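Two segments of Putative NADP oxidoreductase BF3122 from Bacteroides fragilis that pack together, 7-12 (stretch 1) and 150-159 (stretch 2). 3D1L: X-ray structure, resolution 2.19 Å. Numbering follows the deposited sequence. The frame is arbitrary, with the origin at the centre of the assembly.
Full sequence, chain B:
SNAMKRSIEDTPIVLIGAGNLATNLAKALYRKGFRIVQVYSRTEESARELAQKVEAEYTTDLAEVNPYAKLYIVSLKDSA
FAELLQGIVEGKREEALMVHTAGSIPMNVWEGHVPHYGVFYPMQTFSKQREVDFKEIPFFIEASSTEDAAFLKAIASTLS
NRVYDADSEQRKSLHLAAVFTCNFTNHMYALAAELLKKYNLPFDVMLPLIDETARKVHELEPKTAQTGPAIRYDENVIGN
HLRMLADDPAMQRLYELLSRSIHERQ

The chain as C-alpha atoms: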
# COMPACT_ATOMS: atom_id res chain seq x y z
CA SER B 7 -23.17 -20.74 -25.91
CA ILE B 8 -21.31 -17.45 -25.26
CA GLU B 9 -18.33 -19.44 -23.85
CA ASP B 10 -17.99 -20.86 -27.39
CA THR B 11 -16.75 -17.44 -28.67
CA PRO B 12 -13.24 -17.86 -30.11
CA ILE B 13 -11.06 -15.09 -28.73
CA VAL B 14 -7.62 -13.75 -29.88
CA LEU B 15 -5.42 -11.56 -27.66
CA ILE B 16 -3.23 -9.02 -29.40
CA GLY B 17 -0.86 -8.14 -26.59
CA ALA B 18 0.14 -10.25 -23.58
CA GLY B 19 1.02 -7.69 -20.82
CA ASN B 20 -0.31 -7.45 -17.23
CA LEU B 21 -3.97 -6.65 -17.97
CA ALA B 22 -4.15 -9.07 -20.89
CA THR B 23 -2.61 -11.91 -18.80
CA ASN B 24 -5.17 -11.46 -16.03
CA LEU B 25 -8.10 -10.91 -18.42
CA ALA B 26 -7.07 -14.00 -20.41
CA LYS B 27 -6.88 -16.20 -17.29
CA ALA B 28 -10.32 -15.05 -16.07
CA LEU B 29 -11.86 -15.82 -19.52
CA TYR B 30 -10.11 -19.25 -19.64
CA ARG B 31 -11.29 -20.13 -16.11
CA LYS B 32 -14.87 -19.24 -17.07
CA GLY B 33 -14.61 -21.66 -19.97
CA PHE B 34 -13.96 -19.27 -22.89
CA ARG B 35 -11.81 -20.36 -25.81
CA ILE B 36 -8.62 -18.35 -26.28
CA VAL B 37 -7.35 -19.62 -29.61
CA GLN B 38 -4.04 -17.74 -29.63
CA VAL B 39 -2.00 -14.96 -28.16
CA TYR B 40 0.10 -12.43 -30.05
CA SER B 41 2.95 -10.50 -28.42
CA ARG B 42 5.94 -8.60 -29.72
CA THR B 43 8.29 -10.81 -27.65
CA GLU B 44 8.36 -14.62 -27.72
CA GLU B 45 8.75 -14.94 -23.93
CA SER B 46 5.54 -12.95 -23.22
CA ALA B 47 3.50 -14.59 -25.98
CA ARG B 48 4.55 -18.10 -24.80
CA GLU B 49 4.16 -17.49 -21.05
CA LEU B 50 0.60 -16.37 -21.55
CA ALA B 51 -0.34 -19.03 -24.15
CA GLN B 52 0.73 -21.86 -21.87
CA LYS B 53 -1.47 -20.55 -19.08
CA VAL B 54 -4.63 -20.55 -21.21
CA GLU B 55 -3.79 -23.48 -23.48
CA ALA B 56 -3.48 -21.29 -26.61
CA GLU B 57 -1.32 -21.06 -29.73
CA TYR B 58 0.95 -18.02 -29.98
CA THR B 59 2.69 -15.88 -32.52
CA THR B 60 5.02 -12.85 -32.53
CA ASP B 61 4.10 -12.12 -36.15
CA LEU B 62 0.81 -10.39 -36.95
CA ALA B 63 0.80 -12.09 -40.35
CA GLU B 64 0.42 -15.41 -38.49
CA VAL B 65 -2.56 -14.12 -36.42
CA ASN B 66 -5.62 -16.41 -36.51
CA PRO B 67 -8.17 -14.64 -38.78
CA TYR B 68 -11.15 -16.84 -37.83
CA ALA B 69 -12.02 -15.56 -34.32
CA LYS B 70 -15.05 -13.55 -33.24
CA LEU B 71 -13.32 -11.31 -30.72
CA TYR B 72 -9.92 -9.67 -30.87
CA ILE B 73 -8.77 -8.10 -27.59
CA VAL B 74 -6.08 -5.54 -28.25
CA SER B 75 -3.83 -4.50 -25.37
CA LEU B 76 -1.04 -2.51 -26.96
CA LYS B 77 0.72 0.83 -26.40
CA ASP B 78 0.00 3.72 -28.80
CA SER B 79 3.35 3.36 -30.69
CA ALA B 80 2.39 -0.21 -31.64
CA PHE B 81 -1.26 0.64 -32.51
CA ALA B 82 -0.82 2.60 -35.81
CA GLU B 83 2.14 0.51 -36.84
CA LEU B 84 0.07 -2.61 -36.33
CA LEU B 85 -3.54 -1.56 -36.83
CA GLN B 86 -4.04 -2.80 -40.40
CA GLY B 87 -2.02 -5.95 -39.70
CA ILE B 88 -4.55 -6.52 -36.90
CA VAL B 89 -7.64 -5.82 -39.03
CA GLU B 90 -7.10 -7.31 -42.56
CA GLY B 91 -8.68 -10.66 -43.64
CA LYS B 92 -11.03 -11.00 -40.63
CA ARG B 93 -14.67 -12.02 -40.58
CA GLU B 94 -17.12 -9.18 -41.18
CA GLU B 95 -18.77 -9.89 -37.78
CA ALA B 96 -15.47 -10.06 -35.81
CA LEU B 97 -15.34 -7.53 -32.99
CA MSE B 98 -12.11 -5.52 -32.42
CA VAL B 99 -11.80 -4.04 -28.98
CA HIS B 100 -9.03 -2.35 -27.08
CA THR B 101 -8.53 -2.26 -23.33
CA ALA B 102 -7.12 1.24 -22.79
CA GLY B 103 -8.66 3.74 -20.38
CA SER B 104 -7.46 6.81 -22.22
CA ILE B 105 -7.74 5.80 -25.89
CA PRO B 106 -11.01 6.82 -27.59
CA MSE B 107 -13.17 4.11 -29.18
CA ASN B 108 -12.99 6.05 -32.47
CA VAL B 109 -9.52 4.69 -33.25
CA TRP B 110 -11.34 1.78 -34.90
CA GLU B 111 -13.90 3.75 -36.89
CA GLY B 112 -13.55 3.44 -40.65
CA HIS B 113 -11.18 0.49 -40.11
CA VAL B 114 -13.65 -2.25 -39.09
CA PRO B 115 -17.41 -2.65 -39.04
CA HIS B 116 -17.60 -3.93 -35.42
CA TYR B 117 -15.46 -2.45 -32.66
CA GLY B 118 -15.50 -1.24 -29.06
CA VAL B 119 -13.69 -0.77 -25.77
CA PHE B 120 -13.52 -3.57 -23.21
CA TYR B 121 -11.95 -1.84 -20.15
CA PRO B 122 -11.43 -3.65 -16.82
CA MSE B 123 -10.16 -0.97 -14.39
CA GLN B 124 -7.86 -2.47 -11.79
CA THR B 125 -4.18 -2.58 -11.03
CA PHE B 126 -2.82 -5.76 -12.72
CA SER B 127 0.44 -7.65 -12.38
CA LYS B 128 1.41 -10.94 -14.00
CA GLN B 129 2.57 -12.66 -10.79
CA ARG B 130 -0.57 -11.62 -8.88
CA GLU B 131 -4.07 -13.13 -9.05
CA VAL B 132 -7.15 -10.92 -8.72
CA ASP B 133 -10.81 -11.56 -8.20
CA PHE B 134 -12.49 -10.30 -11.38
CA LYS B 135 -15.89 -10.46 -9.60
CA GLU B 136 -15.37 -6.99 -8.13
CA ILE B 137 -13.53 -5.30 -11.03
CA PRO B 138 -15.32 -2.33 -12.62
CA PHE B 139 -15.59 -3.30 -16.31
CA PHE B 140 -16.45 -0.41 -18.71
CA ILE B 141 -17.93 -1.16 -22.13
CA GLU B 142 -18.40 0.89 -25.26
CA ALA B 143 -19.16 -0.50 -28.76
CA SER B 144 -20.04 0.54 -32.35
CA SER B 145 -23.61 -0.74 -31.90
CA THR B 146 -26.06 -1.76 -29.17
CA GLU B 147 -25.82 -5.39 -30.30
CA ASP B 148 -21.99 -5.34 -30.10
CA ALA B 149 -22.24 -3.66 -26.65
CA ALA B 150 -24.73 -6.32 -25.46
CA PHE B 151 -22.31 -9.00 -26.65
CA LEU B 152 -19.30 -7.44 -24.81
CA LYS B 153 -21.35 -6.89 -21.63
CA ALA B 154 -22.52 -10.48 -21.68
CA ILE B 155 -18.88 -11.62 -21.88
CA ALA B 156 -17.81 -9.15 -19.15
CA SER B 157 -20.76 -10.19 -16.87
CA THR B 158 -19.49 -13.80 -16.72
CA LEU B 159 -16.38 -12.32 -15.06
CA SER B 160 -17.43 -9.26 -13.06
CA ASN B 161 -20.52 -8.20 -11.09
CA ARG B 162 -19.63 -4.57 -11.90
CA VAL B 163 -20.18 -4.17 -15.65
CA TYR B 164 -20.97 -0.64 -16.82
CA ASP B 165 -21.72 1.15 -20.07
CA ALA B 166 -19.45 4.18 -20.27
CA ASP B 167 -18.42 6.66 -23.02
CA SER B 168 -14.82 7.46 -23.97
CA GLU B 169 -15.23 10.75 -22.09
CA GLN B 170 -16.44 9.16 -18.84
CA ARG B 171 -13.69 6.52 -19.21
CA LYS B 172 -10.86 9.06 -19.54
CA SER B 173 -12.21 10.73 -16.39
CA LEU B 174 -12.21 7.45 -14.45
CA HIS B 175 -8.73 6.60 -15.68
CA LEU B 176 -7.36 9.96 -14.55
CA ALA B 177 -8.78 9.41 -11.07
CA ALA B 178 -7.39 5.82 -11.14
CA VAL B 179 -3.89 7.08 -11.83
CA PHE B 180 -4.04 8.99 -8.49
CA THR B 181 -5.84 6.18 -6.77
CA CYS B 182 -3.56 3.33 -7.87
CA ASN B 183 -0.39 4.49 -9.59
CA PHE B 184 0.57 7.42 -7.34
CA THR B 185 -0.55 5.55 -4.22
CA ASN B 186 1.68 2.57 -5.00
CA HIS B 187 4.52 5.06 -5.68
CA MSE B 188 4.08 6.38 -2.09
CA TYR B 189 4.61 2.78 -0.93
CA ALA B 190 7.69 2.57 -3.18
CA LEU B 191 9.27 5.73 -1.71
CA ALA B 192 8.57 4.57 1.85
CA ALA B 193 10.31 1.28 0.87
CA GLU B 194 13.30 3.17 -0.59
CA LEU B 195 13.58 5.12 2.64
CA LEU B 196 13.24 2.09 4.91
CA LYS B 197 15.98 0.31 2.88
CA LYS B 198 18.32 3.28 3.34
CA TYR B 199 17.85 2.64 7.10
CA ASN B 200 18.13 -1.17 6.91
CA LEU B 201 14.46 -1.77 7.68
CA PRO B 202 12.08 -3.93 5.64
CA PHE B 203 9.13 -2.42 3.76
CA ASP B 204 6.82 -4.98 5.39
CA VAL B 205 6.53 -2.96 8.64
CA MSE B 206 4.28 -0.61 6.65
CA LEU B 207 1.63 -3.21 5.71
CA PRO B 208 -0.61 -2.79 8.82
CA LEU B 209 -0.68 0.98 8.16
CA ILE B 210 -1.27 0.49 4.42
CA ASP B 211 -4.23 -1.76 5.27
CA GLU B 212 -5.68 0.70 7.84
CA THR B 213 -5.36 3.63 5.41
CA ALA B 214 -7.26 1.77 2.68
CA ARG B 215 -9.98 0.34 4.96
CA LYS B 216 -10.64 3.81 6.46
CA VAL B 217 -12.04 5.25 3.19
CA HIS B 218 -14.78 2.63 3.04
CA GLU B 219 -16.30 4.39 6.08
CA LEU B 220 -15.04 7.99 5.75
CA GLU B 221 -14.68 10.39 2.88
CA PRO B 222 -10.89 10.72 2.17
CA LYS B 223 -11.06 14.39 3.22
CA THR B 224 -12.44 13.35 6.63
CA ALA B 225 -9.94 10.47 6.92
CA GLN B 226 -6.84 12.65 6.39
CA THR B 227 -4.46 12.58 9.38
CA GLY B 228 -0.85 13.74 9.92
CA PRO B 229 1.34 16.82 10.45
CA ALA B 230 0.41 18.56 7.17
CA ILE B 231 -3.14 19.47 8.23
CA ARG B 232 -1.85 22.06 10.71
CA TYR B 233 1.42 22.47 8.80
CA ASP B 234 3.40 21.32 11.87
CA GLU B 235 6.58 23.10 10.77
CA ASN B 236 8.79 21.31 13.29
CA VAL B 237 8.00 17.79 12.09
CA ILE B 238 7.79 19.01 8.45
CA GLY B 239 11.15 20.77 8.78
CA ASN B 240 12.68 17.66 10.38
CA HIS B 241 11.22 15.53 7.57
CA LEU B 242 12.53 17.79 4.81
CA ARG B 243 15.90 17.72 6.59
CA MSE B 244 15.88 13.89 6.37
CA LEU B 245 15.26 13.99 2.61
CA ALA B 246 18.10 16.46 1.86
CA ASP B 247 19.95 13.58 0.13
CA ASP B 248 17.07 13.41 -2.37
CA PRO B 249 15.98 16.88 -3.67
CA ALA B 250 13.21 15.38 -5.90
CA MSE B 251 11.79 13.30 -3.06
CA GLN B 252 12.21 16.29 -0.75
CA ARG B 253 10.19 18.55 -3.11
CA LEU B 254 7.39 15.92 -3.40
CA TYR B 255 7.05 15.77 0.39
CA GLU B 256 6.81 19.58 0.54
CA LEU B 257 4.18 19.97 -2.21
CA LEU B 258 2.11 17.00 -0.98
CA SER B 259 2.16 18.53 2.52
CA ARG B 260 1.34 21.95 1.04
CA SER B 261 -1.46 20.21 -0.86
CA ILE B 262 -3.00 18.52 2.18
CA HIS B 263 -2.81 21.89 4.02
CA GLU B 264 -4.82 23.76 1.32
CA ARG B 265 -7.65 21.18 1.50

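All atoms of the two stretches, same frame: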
# COMPACT_ATOMS: atom_id res chain seq x y z
N SER B 7 -22.97 -21.55 -24.68
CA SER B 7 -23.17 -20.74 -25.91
C SER B 7 -22.17 -19.59 -26.01
O SER B 7 -21.29 -19.63 -26.89
CB SER B 7 -24.63 -20.25 -26.02
N ILE B 8 -22.25 -18.58 -25.14
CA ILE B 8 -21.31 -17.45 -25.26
C ILE B 8 -19.85 -17.84 -24.94
O ILE B 8 -18.92 -17.19 -25.43
CB ILE B 8 -21.76 -16.09 -24.57
CG1 ILE B 8 -21.12 -14.89 -25.31
CG2 ILE B 8 -21.41 -16.03 -23.07
CD1 ILE B 8 -21.77 -13.54 -25.09
N GLU B 9 -19.67 -18.90 -24.15
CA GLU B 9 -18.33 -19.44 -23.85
C GLU B 9 -17.70 -20.09 -25.08
O GLU B 9 -16.50 -20.38 -25.08
CB GLU B 9 -18.38 -20.44 -22.69
CG GLU B 9 -18.21 -19.86 -21.28
CD GLU B 9 -19.45 -19.12 -20.77
OE1 GLU B 9 -19.95 -18.23 -21.49
OE2 GLU B 9 -19.92 -19.40 -19.64
N ASP B 10 -18.51 -20.33 -26.12
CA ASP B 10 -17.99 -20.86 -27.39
C ASP B 10 -17.35 -19.81 -28.32
O ASP B 10 -16.86 -20.16 -29.37
CB ASP B 10 -19.06 -21.64 -28.15
CG ASP B 10 -19.65 -22.83 -27.34
OD1 ASP B 10 -18.97 -23.36 -26.42
OD2 ASP B 10 -20.79 -23.22 -27.65
N THR B 11 -17.35 -18.54 -27.91
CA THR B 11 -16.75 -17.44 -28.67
C THR B 11 -15.24 -17.64 -28.79
O THR B 11 -14.56 -17.70 -27.77
CB THR B 11 -16.98 -16.11 -27.93
OG1 THR B 11 -18.38 -15.93 -27.73
CG2 THR B 11 -16.42 -14.90 -28.69
N PRO B 12 -14.71 -17.78 -30.03
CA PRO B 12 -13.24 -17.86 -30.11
C PRO B 12 -12.63 -16.48 -29.98
O PRO B 12 -13.02 -15.55 -30.67
CB PRO B 12 -12.97 -18.47 -31.50
CG PRO B 12 -14.18 -18.12 -32.33
CD PRO B 12 -15.35 -17.94 -31.36
N ALA B 150 -24.07 -5.23 -26.19
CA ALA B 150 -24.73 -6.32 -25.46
C ALA B 150 -23.88 -7.59 -25.42
O ALA B 150 -23.80 -8.26 -24.39
CB ALA B 150 -26.14 -6.63 -26.06
N PHE B 151 -23.27 -7.90 -26.55
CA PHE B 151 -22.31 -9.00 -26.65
C PHE B 151 -21.11 -8.86 -25.71
O PHE B 151 -20.78 -9.79 -24.97
CB PHE B 151 -21.82 -9.10 -28.09
CG PHE B 151 -20.90 -10.24 -28.33
CD1 PHE B 151 -21.37 -11.55 -28.31
CD2 PHE B 151 -19.56 -10.02 -28.59
CE1 PHE B 151 -20.51 -12.63 -28.52
CE2 PHE B 151 -18.70 -11.09 -28.81
CZ PHE B 151 -19.19 -12.40 -28.77
N LEU B 152 -20.42 -7.71 -25.74
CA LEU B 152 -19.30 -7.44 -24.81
C LEU B 152 -19.72 -7.48 -23.33
O LEU B 152 -19.06 -8.10 -22.51
CB LEU B 152 -18.61 -6.10 -25.12
CG LEU B 152 -17.84 -5.94 -26.44
CD1 LEU B 152 -17.39 -4.51 -26.68
CD2 LEU B 152 -16.64 -6.92 -26.53
N LYS B 153 -20.84 -6.85 -23.00
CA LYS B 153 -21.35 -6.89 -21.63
C LYS B 153 -21.68 -8.29 -21.13
O LYS B 153 -21.48 -8.61 -19.96
CB LYS B 153 -22.57 -5.98 -21.50
CG LYS B 153 -22.20 -4.51 -21.56
CD LYS B 153 -23.44 -3.64 -21.85
CE LYS B 153 -24.40 -3.65 -20.69
NZ LYS B 153 -25.63 -2.91 -21.07
N ALA B 154 -22.19 -9.12 -22.02
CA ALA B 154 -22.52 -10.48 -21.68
C ALA B 154 -21.24 -11.24 -21.36
O ALA B 154 -21.20 -12.00 -20.38
CB ALA B 154 -23.30 -11.15 -22.81
N ILE B 155 -20.19 -11.03 -22.16
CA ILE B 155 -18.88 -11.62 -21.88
C ILE B 155 -18.36 -11.09 -20.55
O ILE B 155 -18.00 -11.89 -19.69
CB ILE B 155 -17.83 -11.34 -22.98
CG1 ILE B 155 -18.24 -12.04 -24.29
CG2 ILE B 155 -16.44 -11.81 -22.53
CD1 ILE B 155 -17.34 -11.68 -25.47
N ALA B 156 -18.33 -9.76 -20.39
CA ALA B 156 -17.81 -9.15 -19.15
C ALA B 156 -18.59 -9.56 -17.88
O ALA B 156 -17.98 -9.74 -16.83
CB ALA B 156 -17.70 -7.62 -19.27
N SER B 157 -19.91 -9.75 -18.00
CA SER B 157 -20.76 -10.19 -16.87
C SER B 157 -20.48 -11.61 -16.36
O SER B 157 -20.83 -11.92 -15.22
CB SER B 157 -22.25 -10.06 -17.22
OG SER B 157 -22.57 -8.70 -17.47
N THR B 158 -19.88 -12.47 -17.19
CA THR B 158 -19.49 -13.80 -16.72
C THR B 158 -18.29 -13.65 -15.77
O THR B 158 -18.00 -14.53 -14.98
CB THR B 158 -19.17 -14.79 -17.88
OG1 THR B 158 -17.98 -14.39 -18.55
CG2 THR B 158 -20.29 -14.85 -18.90
N LEU B 159 -17.62 -12.50 -15.83
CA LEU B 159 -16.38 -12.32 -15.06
C LEU B 159 -16.56 -11.43 -13.84
O LEU B 159 -16.03 -11.74 -12.77
CB LEU B 159 -15.26 -11.75 -15.95
CG LEU B 159 -14.89 -12.41 -17.28
CD1 LEU B 159 -13.81 -11.60 -17.98
CD2 LEU B 159 -14.46 -13.89 -17.14

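The contact is apolar: no hydrogen bond crosses between the stretches, and the 259 Å² they bury, both sides summed, comes mainly from side-chain carbons in van der Waals range.

Ile8 dominates, with 92 Å² covered by stretch 2. Its CA-to-CB bond points toward stretch 2, and with chi1 and chi2 both t the chain extends so that CD1 reaches furthest in. Ile8 CD1 lies 3.6 Å from Ala154 CB, 3.8 Å from Phe151 CE1 and 3.9 Å from Ile155 CG1. The three partners are spaced i, i+3 and i+4 along the helix and so lie on one side of it. Ala154, whose CB points toward stretch 1, carries just a methyl, and the isoleucine tip packs directly against it. Phe151 and Ile155 both leave the backbone sideways, yet their ends come nearer.

The Phe151 ring, at chi1 t, also meets Thr11, which lies against it with both branches: Thr11 CG2 is 3.7 Å and Thr11 OG1 3.8 Å from Phe151 CZ, with CG2 at the ring edge and near its plane. The buried hydroxyl is satisfied, because Thr11 OG1 donates a hydrogen bond to Ile8 O at 2.7 Å. Thr11 N also donates to Ile8 O, at 3.2 Å, so the turn that presents Ile8 and Thr11 is tied within its own stretch.

Thr158 closes the far end of the contact. Thr158 OG1 donates to Ile155 O (2.7 Å), and Thr158 CG2 lies 4.5 Å from Ile8 CG2 and 4.3 Å from Glu9 OE1. These are looser approaches. Glu9 points away at CA-to-CB, but its bent side chain (chi1 m, chi2 p) brings OE1 back to the margin of the contact; Glu9 as a whole is partly exposed.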